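Local structure of geranylgeranyl Pyrophosphate Synthetase (Geoglobus acetivorans, 5JFQ) at the interface of chains A and B. The protein catalyses the stepwise addition of isopentenyl diphosphate to dimethylallyl diphosphate, giving mainly geranylgeranyl diphosphate and smaller amounts of farnesyl diphosphate. Sequence-based numbering; all coordinates share one arbitrary frame. Chains: chain A/B, Geranylgeranyl Pyrophosphate Synthetase.

Contact 1: the interface of chains A and B. Residues chain A 79, 83, 87, 109, 113; chain B 83, 109, 113.
A:His83 and B:Asp113 meet in a polar, two-fold helix-helix patch of the homodimer interface, which ties helix 67-88 of one subunit to helix 105-123 of the other. The enzyme belongs to the FPP/GGPP synthase family, and His83 directly precedes the first aspartate-rich motif, DDxxD, which runs from the magnesium ligand Asp84 to Asp88. The A:His83 imidazole gives its ND1-H to carboxylate oxygen OD2 of B:Asp113 at 2.6 Å. The bond is nearly straight (170° at the hydrogen), lies in the ring plane and uses the syn lone pair of OD2, with ring and carboxylate only 2° from coplanar. Across the ring, NE2 donates to the backbone oxygen O of A:Ile109 at 2.9 Å, again in the ring plane and on a carbonyl lone pair. Held from both nitrogens, the ring can neither flip nor swivel easily, and donation from both would suit an imidazolium beside the carboxylate. Its CG lies anti to the carbonyl carbon (chi1 -79°), which carries the ring across toward chain B. The exchanged B:His83 keeps the same carbonyl bond, NE2 to B:Ile109 O at 3.0 Å, but its modelled approach to A:Asp113 is too short for its length to be trusted. The two histidines lie close to each other, CE1 of A:His83 to CE1 of B:His83 at 3.8 Å. Apolar groups flank the polar pair. The B:Ile109 side chain crosses A:His83 obliquely, with methyl CG2, anti to the backbone N, 3.8 Å from ring atom CG. From further along helix 67-88, the extended A:Met87, a residue within the DDxxD stretch, points its methyl CE tip to tip at the same CG2, 3.5 Å away. A:Phe79 covers a face of A:His83 near the rim with CD1 and turns its edge to B:Asp113, CE1 to OD2 at 3.5 Å, ring and carboxylate almost perpendicular.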
ATOM      1  N   PHE A  79      -2.624   1.640  -8.483  1.00 39.96           N
ATOM      2  CA  PHE A  79      -1.513   1.311  -7.652  1.00 40.14           C
ATOM      3  C   PHE A  79      -0.923  -0.021  -8.050  1.00 42.07           C
ATOM      4  O   PHE A  79       0.263  -0.156  -8.057  1.00 44.19           O
ATOM      5  CB  PHE A  79      -1.895   1.358  -6.173  1.00 39.42           C
ATOM      6  CG  PHE A  79      -1.491   0.155  -5.395  1.00 42.53           C
ATOM      7  CD1 PHE A  79      -0.187  -0.105  -5.140  1.00 46.34           C
ATOM      8  CD2 PHE A  79      -2.428  -0.723  -4.957  1.00 42.39           C
ATOM      9  CE1 PHE A  79       0.175  -1.220  -4.480  1.00 45.74           C
ATOM     10  CE2 PHE A  79      -2.078  -1.838  -4.300  1.00 44.63           C
ATOM     11  CZ  PHE A  79      -0.773  -2.086  -4.051  1.00 44.95           C
ATOM     12  N   HIS A  83       3.181  -0.764  -9.400  1.00 41.70           N
ATOM     13  CA  HIS A  83       4.037  -1.787  -8.817  1.00 41.45           C
ATOM     14  C   HIS A  83       4.220  -2.984  -9.746  1.00 44.74           C
ATOM     15  O   HIS A  83       5.316  -3.558  -9.812  1.00 48.70           O
ATOM     16  CB  HIS A  83       3.469  -2.215  -7.470  1.00 38.95           C
ATOM     17  CG  HIS A  83       3.776  -1.241  -6.383  1.00 43.36           C
ATOM     18  ND1 HIS A  83       3.544  -1.502  -5.049  1.00 38.06           N
ATOM     19  CD2 HIS A  83       4.331  -0.005  -6.439  1.00 42.01           C
ATOM     20  CE1 HIS A  83       3.937  -0.466  -4.329  1.00 43.38           C
ATOM     21  NE2 HIS A  83       4.415   0.457  -5.147  1.00 45.78           N
ATOM     22  N   MET A  87       7.823  -4.920 -11.878  1.00 53.64           N
ATOM     23  CA  MET A  87       8.241  -6.316 -11.854  1.00 53.54           C
ATOM     24  C   MET A  87       8.158  -7.034 -13.189  1.00 54.28           C
ATOM     25  O   MET A  87       8.782  -8.088 -13.330  1.00 63.93           O
ATOM     26  CB  MET A  87       7.419  -7.109 -10.839  1.00 51.16           C
ATOM     27  CG  MET A  87       7.196  -6.405  -9.542  1.00 48.53           C
ATOM     28  SD  MET A  87       5.800  -7.200  -8.698  1.00 48.80           S
ATOM     29  CE  MET A  87       5.861  -6.315  -7.152  1.00 47.12           C
ATOM     30  N   ILE A 109       7.908   3.037  -6.608  1.00 41.28           N
ATOM     31  CA  ILE A 109       7.405   2.322  -5.447  1.00 46.57           C
ATOM     32  C   ILE A 109       6.605   3.266  -4.560  1.00 46.44           C
ATOM     33  O   ILE A 109       5.464   2.979  -4.186  1.00 46.18           O
ATOM     34  CB  ILE A 109       8.558   1.676  -4.675  1.00 49.30           C
ATOM     35  CG1 ILE A 109       9.288   0.676  -5.559  1.00 44.90           C
ATOM     36  CG2 ILE A 109       8.036   1.044  -3.377  1.00 43.88           C
ATOM     37  CD1 ILE A 109      10.581   0.252  -4.962  1.00 43.10           C
ATOM     38  N   ASP A 113       2.641   3.261  -3.392  1.00 43.18           N
ATOM     39  CA  ASP A 113       2.337   3.351  -1.969  1.00 42.04           C
ATOM     40  C   ASP A 113       1.516   4.588  -1.644  1.00 43.81           C
ATOM     41  O   ASP A 113       0.733   4.569  -0.694  1.00 44.61           O
ATOM     42  CB  ASP A 113       3.628   3.368  -1.144  1.00 43.23           C
ATOM     43  CG  ASP A 113       4.396   2.073  -1.241  1.00 46.93           C
ATOM     44  OD1 ASP A 113       3.866   1.116  -1.825  1.00 47.78           O
ATOM     45  OD2 ASP A 113       5.535   2.003  -0.730  1.00 51.33           O
TER
ATOM     46  N   HIS B  83       9.788  -1.475   2.004  1.00 50.78           N
ATOM     47  CA  HIS B  83       9.980  -0.646   0.816  1.00 52.32           C
ATOM     48  C   HIS B  83      11.196   0.281   0.940  1.00 54.37           C
ATOM     49  O   HIS B  83      11.858   0.578  -0.066  1.00 51.39           O
ATOM     50  CB  HIS B  83       8.701   0.132   0.536  1.00 48.84           C
ATOM     51  CG  HIS B  83       7.620  -0.712  -0.059  1.00 51.10           C
ATOM     52  ND1 HIS B  83       6.486  -0.180  -0.639  1.00 44.87           N
ATOM     53  CD2 HIS B  83       7.507  -2.059  -0.174  1.00 46.95           C
ATOM     54  CE1 HIS B  83       5.734  -1.164  -1.104  1.00 43.78           C
ATOM     55  NE2 HIS B  83       6.327  -2.313  -0.826  1.00 43.58           N
ATOM     56  N   ILE B 109       8.519  -5.959  -2.792  1.00 41.54           N
ATOM     57  CA  ILE B 109       7.456  -4.996  -3.040  1.00 43.38           C
ATOM     58  C   ILE B 109       6.114  -5.580  -2.618  1.00 44.33           C
ATOM     59  O   ILE B 109       5.376  -4.973  -1.833  1.00 44.47           O
ATOM     60  CB  ILE B 109       7.460  -4.561  -4.512  1.00 43.96           C
ATOM     61  CG1 ILE B 109       8.762  -3.793  -4.815  1.00 39.35           C
ATOM     62  CG2 ILE B 109       6.212  -3.726  -4.820  1.00 37.65           C
ATOM     63  CD1 ILE B 109       8.972  -3.490  -6.278  1.00 29.52           C
ATOM     64  N   ASP B 113       3.457  -4.414   0.225  1.00 43.71           N
ATOM     65  CA  ASP B 113       2.094  -4.169  -0.247  1.00 40.02           C
ATOM     66  C   ASP B 113       1.087  -4.999   0.531  1.00 40.20           C
ATOM     67  O   ASP B 113      -0.047  -4.556   0.746  1.00 40.22           O
ATOM     68  CB  ASP B 113       1.963  -4.491  -1.730  1.00 36.00           C
ATOM     69  CG  ASP B 113       2.578  -3.439  -2.616  1.00 41.38           C
ATOM     70  OD1 ASP B 113       3.005  -2.383  -2.113  1.00 37.14           O
ATOM     71  OD2 ASP B 113       2.621  -3.672  -3.842  1.00 41.75           O
TER

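Contact 2: the interface of chains A and B. Residues chain A 79, 113, 116-117; chain B 79, 113, 116-117.
A:Tyr116 and B:Tyr116 slide past each other in opposite directions at the dimer axis, each reaching for the partner's helix 105-123. Their rings meet edge-to-face, planes 55° apart. Along A:Tyr116, CB lies 3.6 Å from ring atom CE2 of B:Tyr116, and CG follows at 3.7 Å from its CD2. CD1 is modelled too close to the partner ring for its spacing to be meaningful, and CE1 passes on to the partner backbone, 3.9 Å from CA of B:Asp113, which lies at the edge of the tyrosine ring. CZ, beside methyl CB of B:Ala117, brings the phenolic OH to the main-chain oxygen O of B:Asp113, to which it donates a hydrogen bond of 2.8 Å, tilted 31° from the carbonyl plane. The return bond runs from OH of B:Tyr116 to O of A:Asp113 at 2.6 Å. B:Tyr116 gets there with CG roughly anti to the backbone N (chi1 -151°), its ring laid across the interface. Behind each tyrosine stands its own Phe79: CE2 of A:Phe79 sits over the centre of the A:Tyr116 ring, 3.4 Å above its plane, backing that face and probably limiting the ring's tilt. B:Phe79 also turns its edge to A:Asp113, CZ to carboxylate carbon CG at 3.6 Å. The site lies between the two all-helical subunits, where helices 105-123 face each other and helices 67-88 flank them.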
ATOM      1  N   PHE A  79      -2.624   1.640  -8.483  1.00 39.96           N
ATOM      2  CA  PHE A  79      -1.513   1.311  -7.652  1.00 40.14           C
ATOM      3  C   PHE A  79      -0.923  -0.021  -8.050  1.00 42.07           C
ATOM      4  O   PHE A  79       0.263  -0.156  -8.057  1.00 44.19           O
ATOM      5  CB  PHE A  79      -1.895   1.358  -6.173  1.00 39.42           C
ATOM      6  CG  PHE A  79      -1.491   0.155  -5.395  1.00 42.53           C
ATOM      7  CD1 PHE A  79      -0.187  -0.105  -5.140  1.00 46.34           C
ATOM      8  CD2 PHE A  79      -2.428  -0.723  -4.957  1.00 42.39           C
ATOM      9  CE1 PHE A  79       0.175  -1.220  -4.480  1.00 45.74           C
ATOM     10  CE2 PHE A  79      -2.078  -1.838  -4.300  1.00 44.63           C
ATOM     11  CZ  PHE A  79      -0.773  -2.086  -4.051  1.00 44.95           C
ATOM     12  N   ASP A 113       2.641   3.261  -3.392  1.00 43.18           N
ATOM     13  CA  ASP A 113       2.337   3.351  -1.969  1.00 42.04           C
ATOM     14  C   ASP A 113       1.516   4.588  -1.644  1.00 43.81           C
ATOM     15  O   ASP A 113       0.733   4.569  -0.694  1.00 44.61           O
ATOM     16  CB  ASP A 113       3.628   3.368  -1.144  1.00 43.23           C
ATOM     17  CG  ASP A 113       4.396   2.073  -1.241  1.00 46.93           C
ATOM     18  OD1 ASP A 113       3.866   1.116  -1.825  1.00 47.78           O
ATOM     19  OD2 ASP A 113       5.535   2.003  -0.730  1.00 51.33           O
ATOM     20  N   TYR A 116      -1.949   3.922  -2.818  1.00 42.41           N
ATOM     21  CA  TYR A 116      -2.480   2.877  -1.956  1.00 40.08           C
ATOM     22  C   TYR A 116      -3.173   3.474  -0.745  1.00 46.24           C
ATOM     23  O   TYR A 116      -4.316   3.119  -0.430  1.00 46.24           O
ATOM     24  CB  TYR A 116      -1.348   1.968  -1.511  1.00 38.29           C
ATOM     25  CG  TYR A 116      -1.691   0.514  -1.248  1.00 46.28           C
ATOM     26  CD1 TYR A 116      -0.674  -0.417  -1.200  1.00 44.45           C
ATOM     27  CD2 TYR A 116      -3.007   0.067  -1.016  1.00 45.60           C
ATOM     28  CE1 TYR A 116      -0.917  -1.749  -0.956  1.00 45.86           C
ATOM     29  CE2 TYR A 116      -3.270  -1.291  -0.772  1.00 39.24           C
ATOM     30  CZ  TYR A 116      -2.192  -2.195  -0.758  1.00 47.81           C
ATOM     31  OH  TYR A 116      -2.292  -3.563  -0.547  1.00 39.31           O
ATOM     32  N   ALA A 117      -2.498   4.390  -0.053  1.00 40.90           N
ATOM     33  CA  ALA A 117      -3.102   4.981   1.131  1.00 43.41           C
ATOM     34  C   ALA A 117      -4.278   5.863   0.753  1.00 42.48           C
ATOM     35  O   ALA A 117      -5.308   5.852   1.437  1.00 45.17           O
ATOM     36  CB  ALA A 117      -2.065   5.774   1.920  1.00 45.71           C
TER
ATOM     37  N   PHE B  79       5.749  -2.351   6.908  1.00 48.78           N
ATOM     38  CA  PHE B  79       5.601  -2.046   5.498  1.00 45.44           C
ATOM     39  C   PHE B  79       6.674  -1.061   5.045  1.00 49.87           C
ATOM     40  O   PHE B  79       7.380  -1.313   4.060  1.00 50.08           O
ATOM     41  CB  PHE B  79       4.194  -1.500   5.239  1.00 50.37           C
ATOM     42  CG  PHE B  79       4.142  -0.400   4.207  1.00 45.36           C
ATOM     43  CD1 PHE B  79       4.463  -0.651   2.889  1.00 42.16           C
ATOM     44  CD2 PHE B  79       3.751   0.871   4.559  1.00 41.31           C
ATOM     45  CE1 PHE B  79       4.420   0.356   1.954  1.00 45.56           C
ATOM     46  CE2 PHE B  79       3.699   1.859   3.627  1.00 41.87           C
ATOM     47  CZ  PHE B  79       4.043   1.605   2.322  1.00 41.32           C
ATOM     48  N   ASP B 113       3.457  -4.414   0.225  1.00 43.71           N
ATOM     49  CA  ASP B 113       2.094  -4.169  -0.247  1.00 40.02           C
ATOM     50  C   ASP B 113       1.087  -4.999   0.531  1.00 40.20           C
ATOM     51  O   ASP B 113      -0.047  -4.556   0.746  1.00 40.22           O
ATOM     52  CB  ASP B 113       1.963  -4.491  -1.730  1.00 36.00           C
ATOM     53  CG  ASP B 113       2.578  -3.439  -2.616  1.00 41.38           C
ATOM     54  OD1 ASP B 113       3.005  -2.383  -2.113  1.00 37.14           O
ATOM     55  OD2 ASP B 113       2.621  -3.672  -3.842  1.00 41.75           O
ATOM     56  N   TYR B 116       0.845  -3.632   3.999  1.00 45.89           N
ATOM     57  CA  TYR B 116       0.119  -2.370   3.869  1.00 44.53           C
ATOM     58  C   TYR B 116      -1.388  -2.597   3.931  1.00 42.40           C
ATOM     59  O   TYR B 116      -2.093  -1.929   4.687  1.00 41.84           O
ATOM     60  CB  TYR B 116       0.512  -1.702   2.549  1.00 44.66           C
ATOM     61  CG  TYR B 116       0.466  -0.180   2.448  1.00 44.43           C
ATOM     62  CD1 TYR B 116      -0.134   0.634   3.420  1.00 44.40           C
ATOM     63  CD2 TYR B 116       1.027   0.436   1.332  1.00 47.86           C
ATOM     64  CE1 TYR B 116      -0.157   2.034   3.262  1.00 48.37           C
ATOM     65  CE2 TYR B 116       1.008   1.803   1.154  1.00 45.84           C
ATOM     66  CZ  TYR B 116       0.435   2.605   2.106  1.00 50.77           C
ATOM     67  OH  TYR B 116       0.484   3.964   1.843  1.00 45.43           O
ATOM     68  N   ALA B 117      -1.903  -3.527   3.123  1.00 44.84           N
ATOM     69  CA  ALA B 117      -3.325  -3.842   3.187  1.00 41.24           C
ATOM     70  C   ALA B 117      -3.676  -4.482   4.527  1.00 45.47           C
ATOM     71  O   ALA B 117      -4.709  -4.156   5.133  1.00 41.97           O
ATOM     72  CB  ALA B 117      -3.727  -4.761   2.028  1.00 35.39           C
TER

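Contact 1 and contact 2 are neighbours on one dimer seam, the centres of their C-alpha atoms about 7 Å apart. Both draw on helices 67-88 and 105-123 of each subunit and share A:Phe79, A:Asp113 and B:Asp113. Asp113 works in two ways: its carboxylate takes the histidine of contact 1, while its main-chain oxygen accepts the tyrosine hydroxyl of contact 2. Phe79 lies between the histidine and tyrosine of its own chain, joining the two layers. Since helix 67-88 also carries the magnesium ligands Asp84 and Asp88, this continuous seam may steady the active-site helix as well as hold the homodimer together.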